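Local coordinates for ABC transporter, solute-binding protein (Staphylococcus aureus, PDB 6LKJ) that binds a hexose 6-phosphate in the cleft of an ABC-transporter solute-binding fold, probably to deliver it to its membrane permease for uptake, at residues 135-140 with 168-173; 142-147 with 184-189. All coordinates share one frame; numbering follows the deposited sequence.

Interaction 1 (135-140 with 168-173); sequences NTTTTG and SKTSKV. With BGP (6-O-phosphono-beta-D-galactopyranose), chain B.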
loop_
_atom_site.group_PDB
_atom_site.type_symbol
_atom_site.label_atom_id
_atom_site.label_comp_id
_atom_site.label_asym_id
_atom_site.label_seq_id
_atom_site.Cartn_x
_atom_site.Cartn_y
_atom_site.Cartn_z
ATOM N N ASN A 135 -1.353 5.703 -12.544
ATOM C CA ASN A 135 -0.036 5.844 -13.152
ATOM C C ASN A 135 1.036 6.185 -12.126
ATOM O O ASN A 135 2.213 5.874 -12.341
ATOM C CB ASN A 135 -0.064 6.922 -14.238
ATOM C CG ASN A 135 -1.038 6.603 -15.356
ATOM O OD1 ASN A 135 -0.935 5.564 -16.007
ATOM N ND2 ASN A 135 -1.988 7.501 -15.588
ATOM N N THR A 136 0.656 6.816 -11.012
ATOM C CA THR A 136 1.622 7.308 -10.041
ATOM C C THR A 136 1.543 6.632 -8.681
ATOM O O THR A 136 2.517 6.703 -7.924
ATOM C CB THR A 136 1.450 8.821 -9.840
ATOM O OG1 THR A 136 0.107 9.096 -9.421
ATOM C CG2 THR A 136 1.739 9.573 -11.134
ATOM N N THR A 137 0.430 5.987 -8.348
ATOM C CA THR A 137 0.211 5.468 -7.007
ATOM C C THR A 137 0.160 3.947 -7.008
ATOM O O THR A 137 -0.202 3.316 -8.005
ATOM C CB THR A 137 -1.089 6.015 -6.406
ATOM O OG1 THR A 137 -2.207 5.492 -7.134
ATOM C CG2 THR A 137 -1.111 7.536 -6.470
ATOM N N THR A 138 0.531 3.363 -5.867
ATOM C CA THR A 138 0.333 1.932 -5.668
ATOM C C THR A 138 -1.146 1.602 -5.520
ATOM O O THR A 138 -1.635 0.630 -6.108
ATOM C CB THR A 138 1.112 1.462 -4.438
ATOM O OG1 THR A 138 2.506 1.379 -4.754
ATOM C CG2 THR A 138 0.619 0.096 -3.971
ATOM N N THR A 139 -1.875 2.418 -4.755
ATOM C CA THR A 139 -3.269 2.113 -4.444
ATOM C C THR A 139 -4.141 2.165 -5.692
ATOM O O THR A 139 -4.937 1.252 -5.942
ATOM C CB THR A 139 -3.788 3.084 -3.384
ATOM O OG1 THR A 139 -2.897 3.082 -2.262
ATOM C CG2 THR A 139 -5.179 2.681 -2.925
ATOM N N GLY A 140 -4.013 3.230 -6.485
ATOM C CA GLY A 140 -4.792 3.320 -7.709
ATOM C C GLY A 140 -4.460 2.215 -8.695
ATOM O O GLY A 140 -5.351 1.653 -9.336
ATOM N N SER A 168 -5.102 13.043 -7.520
ATOM C CA SER A 168 -3.658 12.900 -7.673
ATOM C C SER A 168 -3.061 12.031 -6.571
ATOM O O SER A 168 -2.196 11.188 -6.839
ATOM C CB SER A 168 -2.996 14.276 -7.687
ATOM O OG SER A 168 -1.591 14.156 -7.816
ATOM N N LYS A 169 -3.514 12.212 -5.333
ATOM C CA LYS A 169 -2.908 11.576 -4.171
ATOM C C LYS A 169 -3.857 10.556 -3.556
ATOM O O LYS A 169 -5.061 10.805 -3.432
ATOM C CB LYS A 169 -2.517 12.622 -3.124
ATOM C CG LYS A 169 -1.573 13.691 -3.649
ATOM C CD LYS A 169 -0.199 13.112 -3.949
ATOM C CE LYS A 169 0.500 12.671 -2.674
ATOM N NZ LYS A 169 1.928 12.325 -2.916
ATOM N N THR A 170 -3.298 9.409 -3.159
ATOM C CA THR A 170 -4.101 8.352 -2.550
ATOM C C THR A 170 -4.759 8.825 -1.261
ATOM O O THR A 170 -5.940 8.545 -1.018
ATOM C CB THR A 170 -3.230 7.122 -2.285
ATOM O OG1 THR A 170 -2.893 6.494 -3.529
ATOM C CG2 THR A 170 -3.962 6.123 -1.395
ATOM N N SER A 171 -4.017 9.549 -0.422
ATOM C CA SER A 171 -4.567 9.982 0.857
ATOM C C SER A 171 -5.615 11.076 0.702
ATOM O O SER A 171 -6.370 11.328 1.646
ATOM C CB SER A 171 -3.445 10.453 1.779
ATOM O OG SER A 171 -2.746 9.340 2.310
ATOM N N LYS A 172 -5.679 11.733 -0.458
ATOM C CA LYS A 172 -6.780 12.658 -0.701
ATOM C C LYS A 172 -8.105 11.916 -0.818
ATOM O O LYS A 172 -9.164 12.489 -0.537
ATOM C CB LYS A 172 -6.513 13.481 -1.962
ATOM C CG LYS A 172 -7.445 14.672 -2.142
ATOM C CD LYS A 172 -7.302 15.668 -1.000
ATOM C CE LYS A 172 -8.004 16.979 -1.317
ATOM N NZ LYS A 172 -7.656 18.051 -0.341
ATOM N N VAL A 173 -8.064 10.642 -1.218
ATOM C CA VAL A 173 -9.291 9.859 -1.350
ATOM C C VAL A 173 -9.948 9.668 0.010
ATOM O O VAL A 173 -11.138 9.953 0.190
ATOM C CB VAL A 173 -8.998 8.508 -2.028
ATOM C CG1 VAL A 173 -10.254 7.651 -2.064
ATOM C CG2 VAL A 173 -8.446 8.723 -3.430
HETATM C C1 BGP B . -0.987 1.126 -0.300
HETATM C C2 BGP B . 0.286 0.328 -0.075
HETATM C C3 BGP B . 1.193 1.031 0.871
HETATM C C4 BGP B . 1.496 2.429 0.409
HETATM C C5 BGP B . 0.208 3.218 0.177
HETATM C C6 BGP B . 0.520 4.586 -0.335
HETATM O O1 BGP B . -1.765 0.508 -1.212
HETATM O O2 BGP B . -0.052 -0.975 0.461
HETATM O O3 BGP B . 2.435 0.304 0.977
HETATM O O4 BGP B . 2.229 2.340 -0.823
HETATM O O5 BGP B . -0.671 2.523 -0.778
HETATM O O6 BGP B . 1.121 4.496 -1.576
HETATM P P BGP B . 0.465 5.328 -2.837
HETATM O O1P BGP B . -0.889 4.763 -3.178
HETATM O O2P BGP B . 1.382 5.196 -4.032
HETATM O O3P BGP B . 0.331 6.781 -2.470
#
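T139 and T170 come within 6.6 Å of each other, CA to CA, where the start of helix 138-151 and the segment leading into helix 170-178 converge on the phosphate of the bound sugar, and T136 stands across from S168 at the wider end of the contact. Direct touching between the segments is modest and made mostly by threonines, with the carbonyl oxygen of S168. The T170 methyl CG2 lies 3.3 Å from T139 OG1, the two side chains crossing at a slant, while T137 turns its CB toward T170 OG1 at 3.4 Å; its methyl CG2 also touches that hydroxyl and the carbonyl oxygen of S168. The segments also share an anion. Phosphate oxygen O1P receives T170 OG1 at 2.7 Å, T139 OG1 at 2.8 Å and the backbone N of T139 at 3.0 Å, so three donors from the two segments grip one atom. O2P takes the N-H of T138 at 2.7 Å in a nearly straight bond (165°). In T139 the hydroxyl sits beside its own backbone N (chi1 -53°), which lets OG1 and N reach the same oxygen; OG1 also accepts from the sugar's O1 at 3.0 Å. T137 is the N-cap of helix 138-151: its OG1 accepts from G140 N and is further bonded to N133 O and S132 OG, and S132 OG also meets T170 OG1, a second shell that positions the first. T36, G58, N214 and D216, elsewhere in the chain, also hydrogen-bond the ligand. Such a group of helix-start amides and threonine hydroxyls is a classic way to bind a phosphate: neutral donors hold the charge, and the positive end of the helix 138-151 dipole would be expected to stabilise it.

Interaction 2 (142-147 with 184-189); sequences QHMRAI and AGLSYE. With BGP (6-O-phosphono-beta-D-galactopyranose), chain B.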
loop_
_atom_site.group_PDB
_atom_site.type_symbol
_atom_site.label_atom_id
_atom_site.label_comp_id
_atom_site.label_asym_id
_atom_site.label_seq_id
_atom_site.Cartn_x
_atom_site.Cartn_y
_atom_site.Cartn_z
ATOM N N GLN A 142 -3.224 -0.820 -7.992
ATOM C CA GLN A 142 -3.690 -2.109 -7.497
ATOM C C GLN A 142 -5.205 -2.233 -7.584
ATOM O O GLN A 142 -5.723 -3.332 -7.810
ATOM C CB GLN A 142 -3.218 -2.320 -6.059
ATOM C CG GLN A 142 -1.731 -2.602 -5.936
ATOM C CD GLN A 142 -1.346 -3.951 -6.512
ATOM O OE1 GLN A 142 -1.030 -4.064 -7.697
ATOM N NE2 GLN A 142 -1.371 -4.982 -5.674
ATOM N N HIS A 143 -5.929 -1.125 -7.412
ATOM C CA HIS A 143 -7.381 -1.164 -7.544
ATOM C C HIS A 143 -7.800 -1.404 -8.990
ATOM O O HIS A 143 -8.763 -2.135 -9.249
ATOM C CB HIS A 143 -7.990 0.134 -7.017
ATOM C CG HIS A 143 -8.330 0.093 -5.560
ATOM N ND1 HIS A 143 -9.394 -0.629 -5.063
ATOM C CD2 HIS A 143 -7.747 0.687 -4.491
ATOM C CE1 HIS A 143 -9.451 -0.478 -3.752
ATOM N NE2 HIS A 143 -8.463 0.315 -3.380
ATOM N N MET A 144 -7.096 -0.790 -9.945
ATOM C CA MET A 144 -7.404 -1.027 -11.351
ATOM C C MET A 144 -7.101 -2.465 -11.752
ATOM O O MET A 144 -7.812 -3.037 -12.586
ATOM C CB MET A 144 -6.630 -0.046 -12.234
ATOM C CG MET A 144 -7.045 1.414 -12.065
ATOM S SD MET A 144 -8.823 1.695 -12.220
ATOM C CE MET A 144 -9.292 1.937 -10.506
ATOM N N ARG A 145 -6.058 -3.062 -11.171
ATOM C CA ARG A 145 -5.814 -4.486 -11.376
ATOM C C ARG A 145 -6.960 -5.321 -10.819
ATOM O O ARG A 145 -7.410 -6.277 -11.460
ATOM C CB ARG A 145 -4.495 -4.897 -10.721
ATOM C CG ARG A 145 -3.251 -4.325 -11.375
ATOM C CD ARG A 145 -2.077 -5.274 -11.203
ATOM N NE ARG A 145 -2.027 -6.273 -12.266
ATOM C CZ ARG A 145 -1.501 -7.486 -12.129
ATOM N NH1 ARG A 145 -0.982 -7.857 -10.967
ATOM N NH2 ARG A 145 -1.497 -8.329 -13.153
ATOM N N ALA A 146 -7.442 -4.970 -9.623
ATOM C CA ALA A 146 -8.530 -5.722 -9.009
ATOM C C ALA A 146 -9.790 -5.672 -9.862
ATOM O O ALA A 146 -10.476 -6.686 -10.030
ATOM C CB ALA A 146 -8.810 -5.184 -7.605
ATOM N N ILE A 147 -10.111 -4.498 -10.410
ATOM C CA ILE A 147 -11.273 -4.386 -11.283
ATOM C C ILE A 147 -11.056 -5.181 -12.562
ATOM O O ILE A 147 -11.952 -5.901 -13.021
ATOM C CB ILE A 147 -11.580 -2.905 -11.576
ATOM C CG1 ILE A 147 -11.976 -2.183 -10.285
ATOM C CG2 ILE A 147 -12.676 -2.782 -12.629
ATOM C CD1 ILE A 147 -12.136 -0.690 -10.445
ATOM N N ALA A 184 -17.934 7.532 -1.623
ATOM C CA ALA A 184 -17.062 6.378 -1.450
ATOM C C ALA A 184 -15.775 6.601 -2.229
ATOM O O ALA A 184 -15.685 7.486 -3.083
ATOM C CB ALA A 184 -17.753 5.084 -1.891
ATOM N N GLY A 185 -14.774 5.775 -1.925
ATOM C CA GLY A 185 -13.483 5.894 -2.577
ATOM C C GLY A 185 -12.694 4.603 -2.498
ATOM O O GLY A 185 -13.002 3.703 -1.716
ATOM N N LEU A 186 -11.658 4.533 -3.333
ATOM C CA LEU A 186 -10.749 3.390 -3.373
ATOM C C LEU A 186 -9.499 3.744 -2.574
ATOM O O LEU A 186 -8.722 4.616 -2.979
ATOM C CB LEU A 186 -10.397 3.022 -4.813
ATOM C CG LEU A 186 -11.554 2.637 -5.736
ATOM C CD1 LEU A 186 -11.025 1.967 -6.992
ATOM C CD2 LEU A 186 -12.548 1.732 -5.020
ATOM N N SER A 187 -9.302 3.064 -1.452
ATOM C CA SER A 187 -8.226 3.390 -0.524
ATOM C C SER A 187 -7.504 2.100 -0.138
ATOM O O SER A 187 -7.525 1.093 -0.859
ATOM C CB SER A 187 -8.797 4.139 0.688
ATOM O OG SER A 187 -7.767 4.584 1.553
ATOM N N TYR A 188 -6.837 2.118 1.014
ATOM C CA TYR A 188 -6.222 0.920 1.565
ATOM C C TYR A 188 -6.456 0.894 3.069
ATOM O O TYR A 188 -6.851 1.892 3.681
ATOM C CB TYR A 188 -4.729 0.825 1.217
ATOM C CG TYR A 188 -3.855 1.949 1.728
ATOM C CD1 TYR A 188 -3.786 3.165 1.058
ATOM C CD2 TYR A 188 -3.066 1.779 2.859
ATOM C CE1 TYR A 188 -2.972 4.188 1.515
ATOM C CE2 TYR A 188 -2.251 2.794 3.323
ATOM C CZ TYR A 188 -2.207 3.996 2.647
ATOM O OH TYR A 188 -1.396 5.005 3.109
ATOM N N GLU A 189 -6.199 -0.274 3.661
ATOM C CA GLU A 189 -6.706 -0.578 4.996
ATOM C C GLU A 189 -6.186 0.404 6.042
ATOM O O GLU A 189 -6.967 0.975 6.813
ATOM C CB GLU A 189 -6.335 -2.013 5.368
ATOM C CG GLU A 189 -7.098 -2.568 6.551
ATOM C CD GLU A 189 -6.834 -4.043 6.759
ATOM O OE1 GLU A 189 -5.695 -4.395 7.126
ATOM O OE2 GLU A 189 -7.765 -4.849 6.553
HETATM C C1 BGP B . -0.987 1.126 -0.300
HETATM C C2 BGP B . 0.286 0.328 -0.075
HETATM C C3 BGP B . 1.193 1.031 0.871
HETATM C C4 BGP B . 1.496 2.429 0.409
HETATM C C5 BGP B . 0.208 3.218 0.177
HETATM C C6 BGP B . 0.520 4.586 -0.335
HETATM O O1 BGP B . -1.765 0.508 -1.212
HETATM O O2 BGP B . -0.052 -0.975 0.461
HETATM O O3 BGP B . 2.435 0.304 0.977
HETATM O O4 BGP B . 2.229 2.340 -0.823
HETATM O O5 BGP B . -0.671 2.523 -0.778
HETATM O O6 BGP B . 1.121 4.496 -1.576
HETATM P P BGP B . 0.465 5.328 -2.837
HETATM O O1P BGP B . -0.889 4.763 -3.178
HETATM O O2P BGP B . 1.382 5.196 -4.032
HETATM O O3P BGP B . 0.331 6.781 -2.470
#
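Directly behind the sugar-phosphate pocket, helix 138-151 packs on strand 184-188, and H143 on the helix meets L186 and S187 on the strand. The imidazole lies with one face on L186: CB stands 3.5 Å from the ring centroid and only 7° off the normal, a CH-pi contact, while L186 CD1 reaches back to H143 CB at 3.5 Å. At its edge the same ring donates NE2 to the carbonyl oxygen of S187 at 2.8 Å, nearly straight (167°) and on a lone pair in the carbonyl plane. ND1 is bonded to Y117 OH, so both ring nitrogens have partners and the ring's rotation is fixed. This is helix-on-sheet packing in the periplasmic binding protein fold, with strand 184-188 running between strands 129-132 and 93-105; the short helix and strand axes pass 9.8 Å apart at 110°. L186 points into the layer beneath the helix, and there CD1 also meets M144 CE at 3.9 Å, with F160 of helix 154-163 closing over the group. Two residues after L186, at the strand's end, Y188 lays one ring face against the sugar, its CZ 3.5 Å from the ligand's C5, a platform under the pyranose.

Interactions 1 and 2 lie about 10 Å apart, centre to centre, and share helix 138-151: its first turn serves the ligand in interaction 1, and its next turns pack on the sheet in interaction 2. Along the chain the segments alternate, 135-140, 142-147, 168-173, 184-189, with helix 170-178 leading directly to strand 184-188. The two also touch, T139 CG2 lying 3.5 Å from S187 O and T170 CG2 3.6 Å from Y188 CE1. Segments 135-140 and 168-173 supply donors to the phosphate and the strand's end supplies Y188 against the sugar, an example of a binding site built from the ends of ordinary fold elements.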